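Local coordinates for protein P43 (Trichuris muris, PDB 6QIX) that is the major secreted protein of a whipworm parasite, tethers to matrix and inhibits the function of the cytokine interleukin-13, at residues His186-Trp197 with Val248-Cys259. Residues are numbered along the deposited sequence; the frame is centred on the assembly and turned at random. Where two conformers were deposited one is given.
Sequences HDCPAYGPPSEW and VKCMKRDKKDGC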
ATOM      1  N   HIS A 186      19.469   1.790  13.109  1.00 25.87           N
ATOM      2  CA  HIS A 186      18.889   3.132  13.266  1.00 28.72           C
ATOM      3  C   HIS A 186      18.306   3.364  14.654  1.00 26.59           C
ATOM      4  O   HIS A 186      18.211   4.521  15.075  1.00 27.54           O
ATOM      5  CB  HIS A 186      17.803   3.412  12.228  1.00 28.19           C
ATOM      6  CG  HIS A 186      18.274   3.281  10.817  1.00 30.37           C
ATOM      7  ND1 HIS A 186      19.359   3.974  10.328  1.00 31.02           N
ATOM      8  CD2 HIS A 186      17.813   2.523   9.798  1.00 32.14           C
ATOM      9  CE1 HIS A 186      19.565   3.624   9.067  1.00 34.01           C
ATOM     10  NE2 HIS A 186      18.634   2.751   8.720  1.00 32.65           N
ATOM     11  N   ASP A 187      17.960   2.303  15.389  1.00 27.15           N
ATOM     12  CA  ASP A 187      17.479   2.411  16.779  1.00 29.65           C
ATOM     13  C   ASP A 187      16.423   3.515  16.937  1.00 27.00           C
ATOM     14  O   ASP A 187      16.556   4.470  17.714  1.00 25.24           O
ATOM     15  CB  ASP A 187      18.665   2.629  17.711  1.00 33.65           C
ATOM     16  CG  ASP A 187      18.273   2.658  19.144  1.00 42.53           C
ATOM     17  OD1 ASP A 187      17.362   1.892  19.520  1.00 46.31           O
ATOM     18  OD2 ASP A 187      18.883   3.461  19.879  1.00 43.55           O
ATOM     19  N   CYS A 188      15.341   3.340  16.190  1.00 26.04           N
ATOM     20  CA  CYS A 188      14.304   4.342  16.126  1.00 27.16           C
ATOM     21  C   CYS A 188      13.581   4.451  17.459  1.00 28.00           C
ATOM     22  O   CYS A 188      13.465   3.467  18.192  1.00 28.14           O
ATOM     23  CB  CYS A 188      13.276   4.005  15.054  1.00 27.81           C
ATOM     24  SG  CYS A 188      14.005   3.999  13.402  1.00 29.12           S
ATOM     25  N   PRO A 189      13.092   5.638  17.789  1.00 29.00           N
ATOM     26  CA  PRO A 189      12.333   5.812  19.025  1.00 27.75           C
ATOM     27  C   PRO A 189      11.034   5.019  19.008  1.00 27.29           C
ATOM     28  O   PRO A 189      10.464   4.726  17.964  1.00 28.39           O
ATOM     29  CB  PRO A 189      12.067   7.320  19.060  1.00 28.83           C
ATOM     30  CG  PRO A 189      12.947   7.930  18.119  1.00 28.93           C
ATOM     31  CD  PRO A 189      13.272   6.908  17.069  1.00 29.91           C
ATOM     32  N   ALA A 190      10.531   4.721  20.204  1.00 27.52           N
ATOM     33  CA  ALA A 190       9.330   3.908  20.306  1.00 30.39           C
ATOM     34  C   ALA A 190       8.071   4.686  19.927  1.00 27.63           C
ATOM     35  O   ALA A 190       7.897   5.857  20.299  1.00 28.60           O
ATOM     36  CB  ALA A 190       9.178   3.386  21.738  1.00 33.33           C
ATOM     37  N   TYR A 191       7.178   4.003  19.210  1.00 23.86           N
ATOM     38  CA  TYR A 191       5.874   4.584  18.897  1.00 20.68           C
ATOM     39  C   TYR A 191       5.072   4.745  20.179  1.00 23.19           C
ATOM     40  O   TYR A 191       5.172   3.925  21.108  1.00 24.17           O
ATOM     41  CB  TYR A 191       5.087   3.697  17.940  1.00 22.98           C
ATOM     42  CG  TYR A 191       5.586   3.661  16.515  1.00 22.88           C
ATOM     43  CD1 TYR A 191       5.394   4.747  15.657  1.00 22.27           C
ATOM     44  CD2 TYR A 191       6.235   2.546  16.012  1.00 23.38           C
ATOM     45  CE1 TYR A 191       5.856   4.725  14.355  1.00 17.88           C
ATOM     46  CE2 TYR A 191       6.650   2.510  14.703  1.00 20.98           C
ATOM     47  CZ  TYR A 191       6.468   3.602  13.883  1.00 19.63           C
ATOM     48  OH  TYR A 191       6.889   3.568  12.552  1.00 21.69           O
ATOM     49  N   GLY A 192       4.248   5.814  20.214  1.00 22.14           N
ATOM     50  CA  GLY A 192       3.245   5.951  21.239  1.00 22.75           C
ATOM     51  C   GLY A 192       2.040   5.100  20.914  1.00 22.33           C
ATOM     52  O   GLY A 192       2.007   4.346  19.899  1.00 20.74           O
ATOM     53  N   PRO A 193       1.024   5.191  21.772  1.00 21.63           N
ATOM     54  CA  PRO A 193      -0.197   4.431  21.533  1.00 20.45           C
ATOM     55  C   PRO A 193      -0.858   4.865  20.237  1.00 19.77           C
ATOM     56  O   PRO A 193      -0.860   6.059  19.903  1.00 22.45           O
ATOM     57  CB  PRO A 193      -1.079   4.758  22.745  1.00 22.87           C
ATOM     58  CG  PRO A 193      -0.419   5.876  23.478  1.00 28.11           C
ATOM     59  CD  PRO A 193       1.005   5.943  23.038  1.00 24.69           C
ATOM     60  N   PRO A 194      -1.413   3.933  19.463  1.00 21.16           N
ATOM     61  CA  PRO A 194      -2.169   4.347  18.258  1.00 19.71           C
ATOM     62  C   PRO A 194      -3.378   5.210  18.613  1.00 18.21           C
ATOM     63  O   PRO A 194      -3.996   5.046  19.672  1.00 19.65           O
ATOM     64  CB  PRO A 194      -2.640   3.027  17.645  1.00 23.17           C
ATOM     65  CG  PRO A 194      -1.901   1.970  18.338  1.00 27.53           C
ATOM     66  CD  PRO A 194      -1.440   2.476  19.662  1.00 21.19           C
ATOM     67  N   SER A 195      -3.712   6.125  17.717  1.00 15.99           N
ATOM     68  CA  SER A 195      -4.940   6.881  17.862  1.00 17.02           C
ATOM     69  C   SER A 195      -6.121   5.944  17.725  1.00 15.05           C
ATOM     70  O   SER A 195      -5.974   4.799  17.311  1.00 17.57           O
ATOM     71  CB  SER A 195      -5.031   7.988  16.810  1.00 17.01           C
ATOM     72  OG  SER A 195      -5.135   7.459  15.498  1.00 16.54           O
ATOM     73  N   GLU A 196      -7.317   6.453  18.028  1.00 15.36           N
ATOM     74  CA  GLU A 196      -8.541   5.811  17.559  1.00 15.96           C
ATOM     75  C   GLU A 196      -8.728   6.144  16.083  1.00 14.03           C
ATOM     76  O   GLU A 196      -8.004   6.984  15.517  1.00 15.92           O
ATOM     77  CB  GLU A 196      -9.765   6.341  18.286  1.00 16.53           C
ATOM     78  CG  GLU A 196      -9.679   6.150  19.822  1.00 17.37           C
ATOM     79  CD  GLU A 196      -9.631   4.712  20.250  1.00 22.65           C
ATOM     80  OE1 GLU A 196      -9.934   3.774  19.488  1.00 23.71           O
ATOM     81  OE2 GLU A 196      -9.258   4.494  21.450  1.00 29.48           O
ATOM     82  N   TRP A 197      -9.673   5.461  15.441  1.00 13.98           N
ATOM     83  CA  TRP A 197     -10.020   5.828  14.068  1.00 13.45           C
ATOM     84  C   TRP A 197     -10.600   7.236  14.046  1.00 14.03           C
ATOM     85  O   TRP A 197     -11.369   7.611  14.927  1.00 15.43           O
ATOM     86  CB  TRP A 197     -11.056   4.860  13.460  1.00 14.00           C
ATOM     87  CG  TRP A 197     -10.522   3.498  13.157  1.00 14.63           C
ATOM     88  CD1 TRP A 197     -10.824   2.335  13.794  1.00 15.69           C
ATOM     89  CD2 TRP A 197      -9.586   3.159  12.110  1.00 14.46           C
ATOM     90  NE1 TRP A 197     -10.105   1.303  13.226  1.00 18.15           N
ATOM     91  CE2 TRP A 197      -9.346   1.791  12.194  1.00 16.67           C
ATOM     92  CE3 TRP A 197      -8.889   3.908  11.141  1.00 13.14           C
ATOM     93  CZ2 TRP A 197      -8.473   1.132  11.334  1.00 15.50           C
ATOM     94  CZ3 TRP A 197      -8.018   3.251  10.285  1.00 13.59           C
ATOM     95  CH2 TRP A 197      -7.807   1.882  10.408  1.00 14.02           C
ATOM     96  N   VAL A 248      -8.746   7.346   9.236  1.00 12.92           N
ATOM     97  CA  VAL A 248      -7.317   7.135   9.456  1.00 12.41           C
ATOM     98  C   VAL A 248      -7.041   6.842  10.928  1.00 12.94           C
ATOM     99  O   VAL A 248      -7.725   7.319  11.844  1.00 12.49           O
ATOM    100  CB  VAL A 248      -6.462   8.327   8.984  1.00 17.10           C
ATOM    101  CG1 VAL A 248      -6.616   8.623   7.437  1.00 18.75           C
ATOM    102  CG2 VAL A 248      -6.831   9.559   9.755  1.00 19.39           C
ATOM    103  N   LYS A 249      -5.972   6.082  11.123  1.00 13.16           N
ATOM    104  CA  LYS A 249      -5.420   5.770  12.449  1.00 12.06           C
ATOM    105  C   LYS A 249      -3.922   6.000  12.408  1.00 16.21           C
ATOM    106  O   LYS A 249      -3.268   5.582  11.455  1.00 17.72           O
ATOM    107  CB  LYS A 249      -5.709   4.319  12.809  1.00 15.37           C
ATOM    108  CG  LYS A 249      -5.222   3.895  14.162  1.00 20.29           C
ATOM    109  CD  LYS A 249      -5.686   2.489  14.508  1.00 21.38           C
ATOM    110  CE  LYS A 249      -7.166   2.464  14.855  1.00 25.02           C
ATOM    111  NZ  LYS A 249      -7.541   1.327  15.735  1.00 28.41           N
ATOM    112  N   CYS A 250      -3.404   6.680  13.421  1.00 16.55           N
ATOM    113  CA  CYS A 250      -2.032   7.198  13.435  1.00 20.06           C
ATOM    114  C   CYS A 250      -1.235   6.449  14.479  1.00 18.58           C
ATOM    115  O   CYS A 250      -1.745   6.212  15.573  1.00 18.92           O
ATOM    116  CB  CYS A 250      -1.942   8.698  13.871  1.00 24.18           C
ATOM    117  SG  CYS A 250      -3.244   9.750  13.412  1.00 28.83           S
ATOM    118  N   MET A 251       0.044   6.178  14.168  1.00 16.57           N
ATOM    119  CA  MET A 251       1.053   5.826  15.163  1.00 19.58           C
ATOM    120  C   MET A 251       2.237   6.746  14.949  1.00 19.27           C
ATOM    121  O   MET A 251       2.736   6.862  13.825  1.00 18.12           O
ATOM    122  CB  MET A 251       1.461   4.378  15.029  1.00 27.59           C
ATOM    123  CG  MET A 251       0.492   3.438  15.704  1.00 40.45           C
ATOM    124  SD  MET A 251       1.099   1.783  15.475  1.00 51.06           S
ATOM    125  CE  MET A 251       2.680   1.883  16.283  1.00 42.29           C
ATOM    126  N   LYS A 252       2.707   7.368  16.029  0.65 18.81           N
ATOM    127  CA  LYS A 252       3.716   8.416  15.934  0.65 21.11           C
ATOM    128  C   LYS A 252       4.881   8.125  16.864  0.65 22.61           C
ATOM    129  O   LYS A 252       4.692   7.629  17.980  0.65 21.51           O
ATOM    130  CB  LYS A 252       3.107   9.794  16.273  0.65 20.70           C
ATOM    131  CG  LYS A 252       4.101  10.955  16.111  0.65 25.99           C
ATOM    132  CD  LYS A 252       3.421  12.330  16.350  0.65 27.18           C
ATOM    133  CE  LYS A 252       4.385  13.331  16.996  0.65 30.36           C
ATOM    134  NZ  LYS A 252       4.213  14.716  16.433  0.65 32.40           N
ATOM    135  N   ARG A 253       6.084   8.452  16.392  1.00 21.33           N
ATOM    136  CA  ARG A 253       7.289   8.363  17.205  1.00 20.85           C
ATOM    137  C   ARG A 253       8.119   9.617  16.973  1.00 22.23           C
ATOM    138  O   ARG A 253       7.924  10.366  16.007  1.00 23.26           O
ATOM    139  CB  ARG A 253       8.070   7.084  16.883  1.00 21.94           C
ATOM    140  CG  ARG A 253       8.603   7.061  15.472  1.00 20.84           C
ATOM    141  CD  ARG A 253       9.266   5.719  15.175  1.00 19.98           C
ATOM    142  NE  ARG A 253       9.627   5.623  13.758  1.00 19.66           N
ATOM    143  CZ  ARG A 253      10.031   4.524  13.142  1.00 18.47           C
ATOM    144  NH1 ARG A 253      10.158   3.377  13.826  1.00 20.43           N
ATOM    145  NH2 ARG A 253      10.322   4.588  11.849  1.00 17.86           N
ATOM    146  N   ASP A 254       9.058   9.873  17.900  1.00 24.68           N
ATOM    147  CA  ASP A 254       9.887  11.059  17.778  1.00 27.49           C
ATOM    148  C   ASP A 254      10.778  10.998  16.537  1.00 27.10           C
ATOM    149  O   ASP A 254      11.147   9.927  16.056  1.00 26.86           O
ATOM    150  CB  ASP A 254      10.790  11.207  19.013  1.00 31.18           C
ATOM    151  CG  ASP A 254      10.117  11.915  20.157  1.00 38.84           C
ATOM    152  OD1 ASP A 254       8.938  12.345  19.982  1.00 42.59           O
ATOM    153  OD2 ASP A 254      10.791  12.050  21.227  1.00 41.15           O
ATOM    154  N   LYS A 255      11.176  12.168  16.050  1.00 28.95           N
ATOM    155  CA  LYS A 255      12.044  12.204  14.885  1.00 32.76           C
ATOM    156  C   LYS A 255      13.417  11.681  15.264  1.00 29.82           C
ATOM    157  O   LYS A 255      13.850  11.765  16.423  1.00 30.62           O
ATOM    158  CB  LYS A 255      12.153  13.622  14.319  1.00 40.91           C
ATOM    159  CG  LYS A 255      10.905  14.039  13.501  1.00 48.52           C
ATOM    160  CD  LYS A 255      11.054  15.415  12.850  1.00 55.45           C
ATOM    161  CE  LYS A 255       9.933  16.358  13.295  1.00 60.25           C
ATOM    162  NZ  LYS A 255       9.833  16.483  14.794  1.00 62.22           N
ATOM    163  N   LYS A 256      14.096  11.127  14.267  1.00 25.95           N
ATOM    164  CA  LYS A 256      15.440  10.606  14.411  1.00 26.69           C
ATOM    165  C   LYS A 256      15.929  10.288  13.006  1.00 27.47           C
ATOM    166  O   LYS A 256      15.169   9.743  12.206  1.00 29.21           O
ATOM    167  CB  LYS A 256      15.502   9.357  15.298  1.00 28.21           C
ATOM    168  CG  LYS A 256      16.956   9.035  15.737  1.00 32.60           C
ATOM    169  CD  LYS A 256      17.011   7.792  16.599  1.00 35.51           C
ATOM    170  CE  LYS A 256      18.457   7.387  16.878  1.00 38.09           C
ATOM    171  NZ  LYS A 256      18.508   6.327  17.917  1.00 37.37           N
ATOM    172  N   ASP A 257      17.182  10.623  12.702  1.00 27.40           N
ATOM    173  CA  ASP A 257      17.640  10.366  11.347  1.00 27.12           C
ATOM    174  C   ASP A 257      17.484   8.886  11.016  1.00 23.67           C
ATOM    175  O   ASP A 257      17.783   8.010  11.838  1.00 24.71           O
ATOM    176  CB  ASP A 257      19.093  10.793  11.171  1.00 30.76           C
ATOM    177  CG  ASP A 257      19.562  10.673   9.721  1.00 36.02           C
ATOM    178  OD1 ASP A 257      18.849  11.188   8.826  1.00 34.05           O
ATOM    179  OD2 ASP A 257      20.627  10.054   9.480  1.00 40.36           O
ATOM    180  N   GLY A 258      16.999   8.609   9.799  1.00 21.80           N
ATOM    181  CA  GLY A 258      16.788   7.260   9.339  1.00 20.48           C
ATOM    182  C   GLY A 258      15.444   6.695   9.726  1.00 18.09           C
ATOM    183  O   GLY A 258      15.132   5.555   9.351  1.00 22.09           O
ATOM    184  N   CYS A 259      14.621   7.471  10.428  1.00 17.08           N
ATOM    185  CA  CYS A 259      13.383   6.960  11.008  1.00 17.24           C
ATOM    186  C   CYS A 259      12.244   7.909  10.677  1.00 16.86           C
ATOM    187  O   CYS A 259      12.199   9.025  11.212  1.00 20.28           O
ATOM    188  CB  CYS A 259      13.495   6.834  12.536  1.00 19.42           C
ATOM    189  SG  CYS A 259      14.886   5.839  13.162  1.00 23.76           S
TER
HETATM  190  O   HOH W   1      19.239   6.700  13.691  1.00 30.69           O
HETATM  191  O   HOH W   2      10.044   2.341  16.441  1.00 26.02           O
HETATM  192  O   HOH W   3       8.807   8.271  20.549  1.00 23.53           O
HETATM  193  O   HOH W   4       1.007   7.532  18.425  1.00 22.63           O
HETATM  194  O   HOH W   5      -6.341   2.137  18.330  1.00 32.47           O
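W197, Y191 and P189 of an extended, proline-rich run fit against K249 and M251 of strand 246-252, which pairs with strand 262-268 in an antiparallel two-stranded sheet, and R253 and D254 of the loop after it. Prolines, which lack an N-H, suit a run that makes few backbone hydrogen bonds to the strand: G192 N to K252 O (2.9 Å) and S195 N to C250 O hold the backbones together, while S195 OG accepts C250 N (2.8 Å). K249 bends at chi3 (-74°), placing CE over the face of the W197 five-membered ring, 3.5 Å from its centroid, with NZ in cation-pi range. M251 fills the hollow between P194 and Y191: its CG lies beside P194 CB, and its methyl CE reaches Y191 CG (3.4 Å). The extended side chain of R253 passes between Y191 and C188. Its CD sits over the ring face, and its flat guanidinium, whose plane and the ring's lie 10° apart, has Y191 OH on one face and C188 CB on the other; R253 NE donates a hydrogen bond to F260 O. Beyond it, P189 CG rests against D254 O (3.4 Å). The C188-C259 disulfide locks this end, where G258, at phi 86°, lets a type II turn pass close to H186. Extended K256 reaches back, its NZ 2.7 Å from D187 O and above that carbonyl's plane.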